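PDB 5DXI: trehalose-6-phosphate phosphatase from Candida albicans, which belongs to the trehalose-phosphatase family of the HAD clan and here holds a magnesium ion, a beryllium trifluoride ion and glucose units. Local coordinates for residues 24-29 against 197-202; 88-93 against 181-186; 188-193 against 237-242. One frame throughout, in Å; residues are numbered along the deposited sequence.

Interaction 1. Residues 24-29 against 197-202. With MG (magnesium ion), chain E; BEF (beryllium trifluoride ion), chain F.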
# COMPACT_ATOMS: atom_id res chain seq x y z
N LEU A 24 14.61 3.64 -1.28
CA LEU A 24 13.21 4.03 -1.38
C LEU A 24 12.33 3.04 -0.63
O LEU A 24 12.24 1.85 -1.00
CB LEU A 24 12.77 4.13 -2.84
CG LEU A 24 11.31 4.49 -3.14
CD1 LEU A 24 10.95 5.88 -2.63
CD2 LEU A 24 11.05 4.37 -4.64
N PHE A 25 11.69 3.52 0.42
CA PHE A 25 10.75 2.73 1.21
C PHE A 25 9.31 3.03 0.79
O PHE A 25 8.90 4.20 0.73
CB PHE A 25 10.94 3.03 2.71
CG PHE A 25 12.28 2.61 3.24
CD1 PHE A 25 12.48 1.32 3.72
CD2 PHE A 25 13.36 3.49 3.24
CE1 PHE A 25 13.73 0.92 4.20
CE2 PHE A 25 14.60 3.10 3.71
CZ PHE A 25 14.79 1.81 4.20
N LEU A 26 8.56 1.96 0.53
CA LEU A 26 7.19 2.06 0.04
C LEU A 26 6.27 1.29 0.97
O LEU A 26 6.04 0.08 0.81
CB LEU A 26 7.10 1.51 -1.38
CG LEU A 26 8.12 2.14 -2.33
CD1 LEU A 26 8.37 1.22 -3.54
CD2 LEU A 26 7.66 3.52 -2.77
N PHE A 27 5.72 2.01 1.94
CA PHE A 27 4.99 1.36 3.03
C PHE A 27 3.50 1.50 2.92
O PHE A 27 2.96 2.61 2.94
CB PHE A 27 5.39 1.92 4.40
CG PHE A 27 6.83 1.74 4.75
CD1 PHE A 27 7.57 0.67 4.24
CD2 PHE A 27 7.45 2.61 5.65
CE1 PHE A 27 8.90 0.49 4.59
CE2 PHE A 27 8.78 2.45 6.00
CZ PHE A 27 9.51 1.38 5.46
N ASP A 28 2.83 0.36 2.87
CA ASP A 28 1.45 0.30 3.26
C ASP A 28 1.31 0.71 4.74
O ASP A 28 2.26 0.52 5.50
CB ASP A 28 0.92 -1.10 3.09
CG ASP A 28 -0.50 -1.18 3.39
OD1 ASP A 28 -1.17 -0.30 2.84
OD2 ASP A 28 -0.96 -2.03 4.18
N TYR A 29 0.15 1.23 5.15
CA TYR A 29 -0.06 1.58 6.56
C TYR A 29 -0.85 0.50 7.30
O TYR A 29 -0.29 -0.26 8.09
CB TYR A 29 -0.76 2.93 6.73
CG TYR A 29 -0.92 3.30 8.20
CD1 TYR A 29 0.19 3.62 8.97
CD2 TYR A 29 -2.17 3.30 8.82
CE1 TYR A 29 0.08 3.94 10.31
CE2 TYR A 29 -2.30 3.63 10.18
CZ TYR A 29 -1.16 3.95 10.91
OH TYR A 29 -1.24 4.28 12.25
N ARG A 197 5.68 5.80 -10.36
CA ARG A 197 6.03 7.22 -10.37
C ARG A 197 7.15 7.55 -9.39
O ARG A 197 7.86 8.55 -9.57
CB ARG A 197 4.81 8.07 -10.04
CG ARG A 197 3.82 8.16 -11.20
CD ARG A 197 2.56 8.87 -10.75
NE ARG A 197 1.54 8.88 -11.78
CZ ARG A 197 0.96 9.99 -12.22
NH1 ARG A 197 1.33 11.16 -11.71
NH2 ARG A 197 0.03 9.95 -13.16
N LEU A 198 7.33 6.71 -8.38
CA LEU A 198 8.33 6.94 -7.34
C LEU A 198 9.64 6.26 -7.64
O LEU A 198 10.71 6.79 -7.34
CB LEU A 198 7.81 6.48 -5.98
CG LEU A 198 6.66 7.29 -5.39
CD1 LEU A 198 6.14 6.66 -4.09
CD2 LEU A 198 7.08 8.76 -5.16
N VAL A 199 9.55 5.06 -8.23
CA VAL A 199 10.73 4.27 -8.54
C VAL A 199 11.41 4.76 -9.82
O VAL A 199 12.62 4.99 -9.85
CB VAL A 199 10.37 2.79 -8.67
CG1 VAL A 199 11.49 2.00 -9.35
CG2 VAL A 199 10.01 2.20 -7.31
N LEU A 200 10.62 4.92 -10.88
CA LEU A 200 11.19 5.36 -12.15
C LEU A 200 11.23 6.87 -12.16
O LEU A 200 10.48 7.52 -12.90
CB LEU A 200 10.37 4.83 -13.33
CG LEU A 200 10.29 3.31 -13.42
CD1 LEU A 200 9.41 2.92 -14.59
CD2 LEU A 200 11.69 2.68 -13.55
N HIS A 201 12.12 7.42 -11.35
CA HIS A 201 12.13 8.85 -11.04
C HIS A 201 13.45 9.17 -10.35
O HIS A 201 13.96 8.36 -9.59
CB HIS A 201 10.94 9.20 -10.13
CG HIS A 201 10.59 10.65 -10.10
ND1 HIS A 201 9.97 11.30 -11.14
CD2 HIS A 201 10.75 11.59 -9.12
CE1 HIS A 201 9.78 12.57 -10.83
NE2 HIS A 201 10.24 12.77 -9.60
N PRO A 202 14.01 10.36 -10.62
CA PRO A 202 15.27 10.70 -9.95
C PRO A 202 15.13 10.71 -8.42
O PRO A 202 14.25 11.38 -7.88
CB PRO A 202 15.57 12.11 -10.46
CG PRO A 202 14.81 12.23 -11.75
CD PRO A 202 13.57 11.41 -11.55
MG MG E . -2.98 -2.50 4.50
BE BEF F . -2.46 0.21 3.49
F1 BEF F . -3.81 0.50 2.39
F2 BEF F . -3.57 -0.63 4.58
F3 BEF F . -2.71 1.68 4.43
O HOH W 1 -3.58 -2.65 2.49
O HOH W 2 -4.69 -3.32 5.20
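Leu-24 lays its CD2 methyl over the last turn of helix 191-199, 3.6 Å from Val-199 CG2 and equally close to the carbonyl oxygen Leu-198 O. With chi1 at 178° its CG stands anti to the backbone N, and from there CD2 reaches the valine; the side chains of Leu-24 and Val-199 cross obliquely. Two residues further along the strand, Leu-26 also points toward the helix. It slides past Leu-198 in the opposite direction, CD2 of Leu-26 meeting CD1 of Leu-198 at 3.7 Å, while its other methyl, CD1, lies 4.2 Å from Val-199 CG2. That single valine methyl is therefore shared by both leucines. Val-199 and Leu-198 are packed further by helix 235-253 and by Trp-65 of strand 62-67, respectively.

The same strand, central in the Rossmann-like core sheet of the HAD fold, runs on into the metal site. There Asp-28 OD1 is covalently joined to the beryllium of beryllium trifluoride at 1.5 Å, and Asp-28 OD2 binds the magnesium ion at 2.1 Å, alongside Asp-30, Asp-233 and two waters. Tyr-29 N donates to fluorine F3 of the same beryllium trifluoride over 3.0 Å.

Between strand and helix no hydrogen bond forms: the contact is aliphatic and buried, so the two meet here through apolar packing alone, while polar and metal chemistry gathers at the strand's far end.

Interaction 2. Residues 88-93 against 181-186. With GLC (alpha-D-glucopyranose), chain C.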
# COMPACT_ATOMS: atom_id res chain seq x y z
N ALA A 88 -2.81 8.64 -0.88
CA ALA A 88 -4.09 8.36 -0.27
C ALA A 88 -5.06 7.73 -1.26
O ALA A 88 -4.92 7.89 -2.47
CB ALA A 88 -4.71 9.69 0.33
N GLU A 89 -6.03 6.99 -0.72
CA GLU A 89 -7.15 6.38 -1.46
C GLU A 89 -6.71 5.48 -2.62
O GLU A 89 -7.24 5.56 -3.72
CB GLU A 89 -8.11 7.47 -1.98
CG GLU A 89 -8.58 8.42 -0.89
CD GLU A 89 -9.85 9.23 -1.21
OE1 GLU A 89 -10.64 8.85 -2.10
OE2 GLU A 89 -10.08 10.23 -0.52
N HIS A 90 -5.74 4.61 -2.33
CA HIS A 90 -5.29 3.58 -3.25
C HIS A 90 -4.81 4.20 -4.56
O HIS A 90 -5.17 3.73 -5.62
CB HIS A 90 -6.39 2.55 -3.54
CG HIS A 90 -6.99 1.92 -2.32
ND1 HIS A 90 -6.39 0.88 -1.64
CD2 HIS A 90 -8.14 2.19 -1.65
CE1 HIS A 90 -7.15 0.53 -0.62
NE2 HIS A 90 -8.22 1.31 -0.60
N GLY A 91 -4.01 5.27 -4.48
CA GLY A 91 -3.41 5.86 -5.67
C GLY A 91 -4.08 7.11 -6.24
O GLY A 91 -3.65 7.62 -7.27
N CYS A 92 -5.11 7.61 -5.57
CA CYS A 92 -5.80 8.79 -6.09
C CYS A 92 -5.06 10.09 -5.79
O CYS A 92 -5.17 11.06 -6.56
CB CYS A 92 -7.23 8.87 -5.53
SG CYS A 92 -8.27 7.51 -6.13
N PHE A 93 -4.29 10.12 -4.71
CA PHE A 93 -3.62 11.35 -4.28
C PHE A 93 -2.17 11.11 -3.92
O PHE A 93 -1.84 10.04 -3.42
CB PHE A 93 -4.33 11.98 -3.06
CG PHE A 93 -5.77 12.35 -3.31
CD1 PHE A 93 -6.77 11.42 -3.12
CD2 PHE A 93 -6.10 13.63 -3.72
CE1 PHE A 93 -8.09 11.76 -3.36
CE2 PHE A 93 -7.42 13.97 -3.96
CZ PHE A 93 -8.42 13.05 -3.77
N ASN A 181 -13.78 -5.82 3.86
CA ASN A 181 -14.36 -4.66 3.18
C ASN A 181 -14.55 -4.89 1.69
O ASN A 181 -14.09 -5.89 1.12
CB ASN A 181 -13.49 -3.39 3.42
CG ASN A 181 -12.18 -3.36 2.58
OD1 ASN A 181 -12.16 -3.67 1.40
ND2 ASN A 181 -11.09 -2.95 3.22
N ILE A 182 -15.28 -3.98 1.06
CA ILE A 182 -15.27 -3.86 -0.38
C ILE A 182 -14.89 -2.42 -0.66
O ILE A 182 -15.39 -1.51 -0.01
CB ILE A 182 -16.63 -4.20 -1.01
CG1 ILE A 182 -16.96 -5.67 -0.80
CG2 ILE A 182 -16.61 -3.93 -2.52
CD1 ILE A 182 -18.37 -6.03 -1.21
N GLU A 183 -14.01 -2.18 -1.61
CA GLU A 183 -13.64 -0.83 -1.96
C GLU A 183 -13.82 -0.66 -3.44
O GLU A 183 -13.59 -1.57 -4.18
CB GLU A 183 -12.19 -0.52 -1.55
CG GLU A 183 -11.90 -0.63 -0.06
CD GLU A 183 -10.94 0.42 0.46
OE1 GLU A 183 -10.91 1.52 -0.06
OE2 GLU A 183 -10.24 0.16 1.42
N VAL A 184 -14.26 0.51 -3.85
CA VAL A 184 -14.41 0.84 -5.26
C VAL A 184 -13.67 2.13 -5.60
O VAL A 184 -13.79 3.14 -4.92
CB VAL A 184 -15.89 1.00 -5.65
CG1 VAL A 184 -16.02 1.38 -7.12
CG2 VAL A 184 -16.66 -0.30 -5.38
N ARG A 185 -12.87 2.09 -6.66
CA ARG A 185 -12.14 3.26 -7.08
C ARG A 185 -11.83 3.14 -8.57
O ARG A 185 -11.92 2.04 -9.12
CB ARG A 185 -10.87 3.42 -6.24
CG ARG A 185 -9.92 2.30 -6.41
CD ARG A 185 -8.52 2.78 -6.75
NE ARG A 185 -7.60 1.65 -6.63
CZ ARG A 185 -7.50 0.69 -7.53
NH1 ARG A 185 -8.22 0.74 -8.65
NH2 ARG A 185 -6.66 -0.31 -7.33
N PRO A 186 -11.48 4.27 -9.23
CA PRO A 186 -11.17 4.26 -10.67
C PRO A 186 -10.09 3.24 -10.96
O PRO A 186 -9.18 3.07 -10.15
CB PRO A 186 -10.66 5.68 -10.94
CG PRO A 186 -11.31 6.52 -9.88
CD PRO A 186 -11.35 5.62 -8.66
C1 GLC C . -8.63 0.79 6.70
C2 GLC C . -9.54 1.94 6.30
C3 GLC C . -9.85 1.84 4.80
C4 GLC C . -8.55 1.82 4.02
C5 GLC C . -7.70 0.65 4.51
C6 GLC C . -6.35 0.67 3.82
O1 GLC C . -9.32 -0.45 6.56
O2 GLC C . -10.74 1.88 7.07
O3 GLC C . -10.61 2.97 4.39
O4 GLC C . -8.81 1.66 2.61
O5 GLC C . -7.45 0.75 5.90
O6 GLC C . -5.64 1.84 4.25
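His-90 meets Glu-183 where a turn of the HAD core, closing on a classic beta bulge in which Cys-92 and Phe-93 both face Ala-88, reaches the four-stranded antiparallel sheet carrying strand 181-186. The imidazole and the carboxylate cross at about a right angle, their planes 77° apart, and His-90 NE2 gives Glu-183 OE1 a weak hydrogen bond of 2.8 Å. The same NE2 is also weakly bonded, at 3.3 Å, to O4 of the alpha-D-glucopyranose, and both residues line the glycan pocket.

Further along the strand, Arg-185 has its CG between the backbone N and the carbonyl carbon (chi1 63°) and bends at chi2, which brings NE to 3.4 Å from His-90 CB, at the edge of the guanidinium and in its plane. Cys-92 SG makes a looser contact, 4.4 Å from Pro-186 CD.

In the second shell, Thr-236 OG1 bonds to His-90 ND1 and so fixes the turn of the ring, while Lys-136 forms a salt bridge with Glu-183 OE1. Arg-185 is held from its own strand: NH1 donates to Pro-186 O over 2.9 Å, approaching from above the carbonyl plane, 38° out of it.

Interaction 3. Residues 188-193 against 237-242. With BEF (beryllium trifluoride ion), chain F.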
# COMPACT_ATOMS: atom_id res chain seq x y z
N PHE A 188 -7.86 3.16 -13.31
CA PHE A 188 -6.59 3.60 -13.87
C PHE A 188 -5.76 4.46 -12.91
O PHE A 188 -4.73 5.00 -13.30
CB PHE A 188 -6.83 4.34 -15.19
CG PHE A 188 -7.47 3.46 -16.23
CD1 PHE A 188 -6.75 2.44 -16.84
CD2 PHE A 188 -8.81 3.63 -16.58
CE1 PHE A 188 -7.34 1.62 -17.79
CE2 PHE A 188 -9.40 2.80 -17.52
CZ PHE A 188 -8.67 1.80 -18.12
N VAL A 189 -6.23 4.58 -11.67
CA VAL A 189 -5.37 4.99 -10.55
C VAL A 189 -5.26 3.79 -9.58
O VAL A 189 -6.25 3.10 -9.34
CB VAL A 189 -5.91 6.23 -9.79
CG1 VAL A 189 -5.75 7.51 -10.62
CG2 VAL A 189 -7.36 6.02 -9.36
N ASN A 190 -4.06 3.53 -9.07
CA ASN A 190 -3.83 2.44 -8.12
C ASN A 190 -2.43 2.54 -7.51
O ASN A 190 -1.61 3.34 -7.97
CB ASN A 190 -4.00 1.08 -8.79
CG ASN A 190 -3.07 0.89 -9.98
OD1 ASN A 190 -1.87 0.63 -9.81
ND2 ASN A 190 -3.63 1.00 -11.19
N LYS A 191 -2.17 1.74 -6.48
CA LYS A 191 -0.89 1.82 -5.76
C LYS A 191 0.29 1.45 -6.68
O LYS A 191 1.41 1.88 -6.44
CB LYS A 191 -0.91 0.92 -4.52
CG LYS A 191 -1.87 1.36 -3.40
CD LYS A 191 -1.53 0.68 -2.07
CE LYS A 191 -2.39 1.18 -0.89
NZ LYS A 191 -1.98 0.48 0.38
N GLY A 192 0.04 0.64 -7.70
CA GLY A 192 1.07 0.28 -8.66
C GLY A 192 1.56 1.47 -9.48
O GLY A 192 2.76 1.59 -9.76
N GLU A 193 0.64 2.37 -9.84
CA GLU A 193 1.00 3.61 -10.54
C GLU A 193 1.89 4.49 -9.67
O GLU A 193 2.86 5.08 -10.15
CB GLU A 193 -0.25 4.42 -10.90
CG GLU A 193 -0.83 4.12 -12.24
CD GLU A 193 0.18 4.26 -13.36
OE1 GLU A 193 0.80 5.35 -13.49
OE2 GLU A 193 0.36 3.27 -14.08
N ASP A 237 -2.31 -3.90 -2.22
CA ASP A 237 -0.85 -3.87 -2.20
C ASP A 237 -0.21 -4.80 -3.23
O ASP A 237 0.96 -4.65 -3.58
CB ASP A 237 -0.38 -4.24 -0.81
CG ASP A 237 -1.05 -3.37 0.22
OD1 ASP A 237 -1.72 -3.91 1.12
OD2 ASP A 237 -0.92 -2.13 0.09
N GLU A 238 -0.98 -5.78 -3.70
CA GLU A 238 -0.52 -6.62 -4.81
C GLU A 238 -0.19 -5.76 -6.05
O GLU A 238 0.65 -6.15 -6.89
CB GLU A 238 -1.58 -7.67 -5.15
CG GLU A 238 -1.76 -8.72 -4.04
CD GLU A 238 -0.50 -9.53 -3.78
OE1 GLU A 238 0.09 -10.07 -4.76
OE2 GLU A 238 -0.09 -9.61 -2.60
N ASP A 239 -0.87 -4.62 -6.18
CA ASP A 239 -0.54 -3.67 -7.26
C ASP A 239 0.88 -3.12 -7.09
O ASP A 239 1.61 -2.96 -8.07
CB ASP A 239 -1.56 -2.53 -7.29
CG ASP A 239 -2.94 -3.00 -7.68
OD1 ASP A 239 -3.03 -4.10 -8.29
OD2 ASP A 239 -3.93 -2.30 -7.41
N MET A 240 1.28 -2.85 -5.85
CA MET A 240 2.64 -2.42 -5.61
C MET A 240 3.65 -3.51 -5.95
O MET A 240 4.63 -3.23 -6.63
CB MET A 240 2.84 -1.98 -4.16
CG MET A 240 1.97 -0.80 -3.75
SD MET A 240 2.58 0.06 -2.28
CE MET A 240 2.33 -1.23 -1.06
N PHE A 241 3.40 -4.73 -5.49
CA PHE A 241 4.35 -5.83 -5.70
C PHE A 241 4.49 -6.11 -7.20
O PHE A 241 5.59 -6.35 -7.70
CB PHE A 241 3.90 -7.12 -4.98
CG PHE A 241 3.63 -6.95 -3.50
CD1 PHE A 241 4.29 -5.98 -2.76
CD2 PHE A 241 2.72 -7.78 -2.85
CE1 PHE A 241 4.04 -5.83 -1.39
CE2 PHE A 241 2.46 -7.64 -1.48
CZ PHE A 241 3.12 -6.66 -0.75
N ASN A 242 3.36 -6.12 -7.90
CA ASN A 242 3.36 -6.36 -9.34
C ASN A 242 4.17 -5.29 -10.08
O ASN A 242 4.95 -5.61 -10.96
CB ASN A 242 1.94 -6.42 -9.88
CG ASN A 242 1.38 -7.83 -9.90
OD1 ASN A 242 2.04 -8.79 -10.33
ND2 ASN A 242 0.14 -7.97 -9.44
BE BEF F . -2.46 0.21 3.49
F1 BEF F . -3.81 0.50 2.39
F2 BEF F . -3.57 -0.63 4.58
F3 BEF F . -2.71 1.68 4.43
O HOH W 3 -4.17 -0.35 -5.67
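Lys-191, in the first turn of helix 191-199, spans the contact with an extended chain that runs side by side with Asp-237, both pointing the same way. Its NZ forms a 2.8 Å salt bridge to Asp-237 OD2, met on the syn side and 15° out of the carboxylate plane, and donates to F1 of beryllium trifluoride at 2.7 Å. Ile-67 O is a further acceptor, so three acceptors grip this amino group. The other carboxylate oxygen, Asp-237 OD1, takes the backbone N-H groups of Asp-233 and Asp-234, which is consistent with Asp-237 helping, as a second-shell residue, to position Asp-233 of the magnesium site.

Nearer the backbone, Met-240 lies at a slant to the lysine chain, and its CG presses on Lys-191 CB at 3.4 Å, tighter than usual for two carbons. Asp-239 faces the start of the helix: its OD2 lies 3.7 Å from Asn-190 CB, amide and carboxylate planes 61° apart, and a water links that oxygen to Lys-191 N. Asn-190 is the N-cap, its OD1 accepting from Glu-193 N at 3.1 Å and, weakly, from Gly-192 N. Gly-192 has no side chain and lets the helices close in, its CA 3.3 Å from Asp-239 O.

Helix 191-199 thus starts against the early turns of helix 235-253, whose Met-240 and Phe-241 pack on Cys-230 of strand 227-232, with Phe-241 reaching on to strand 266-271.

From the N terminus, strand 23-27 opens the loop that interaction 1 closes some 170 residues later at the end of helix 191-199. Interaction 2 is nested inside it, joining the turn after strand 85-88 to strand 181-186, and so the core to the antiparallel sheet. That strand leads almost directly into helix 191-199, where interaction 3 opens after interaction 2 has closed, so the two are in series; it closes on helix 235-253 and crosses interaction 1. Interactions 1 and 3 use opposite ends of helix 191-199 yet meet at beryllium trifluoride. Interactions 2 and 3 touch through Cys-92 against Val-189 and Arg-185 against Asn-190, bringing the turn and the antiparallel sheet beside the start of helix 191-199.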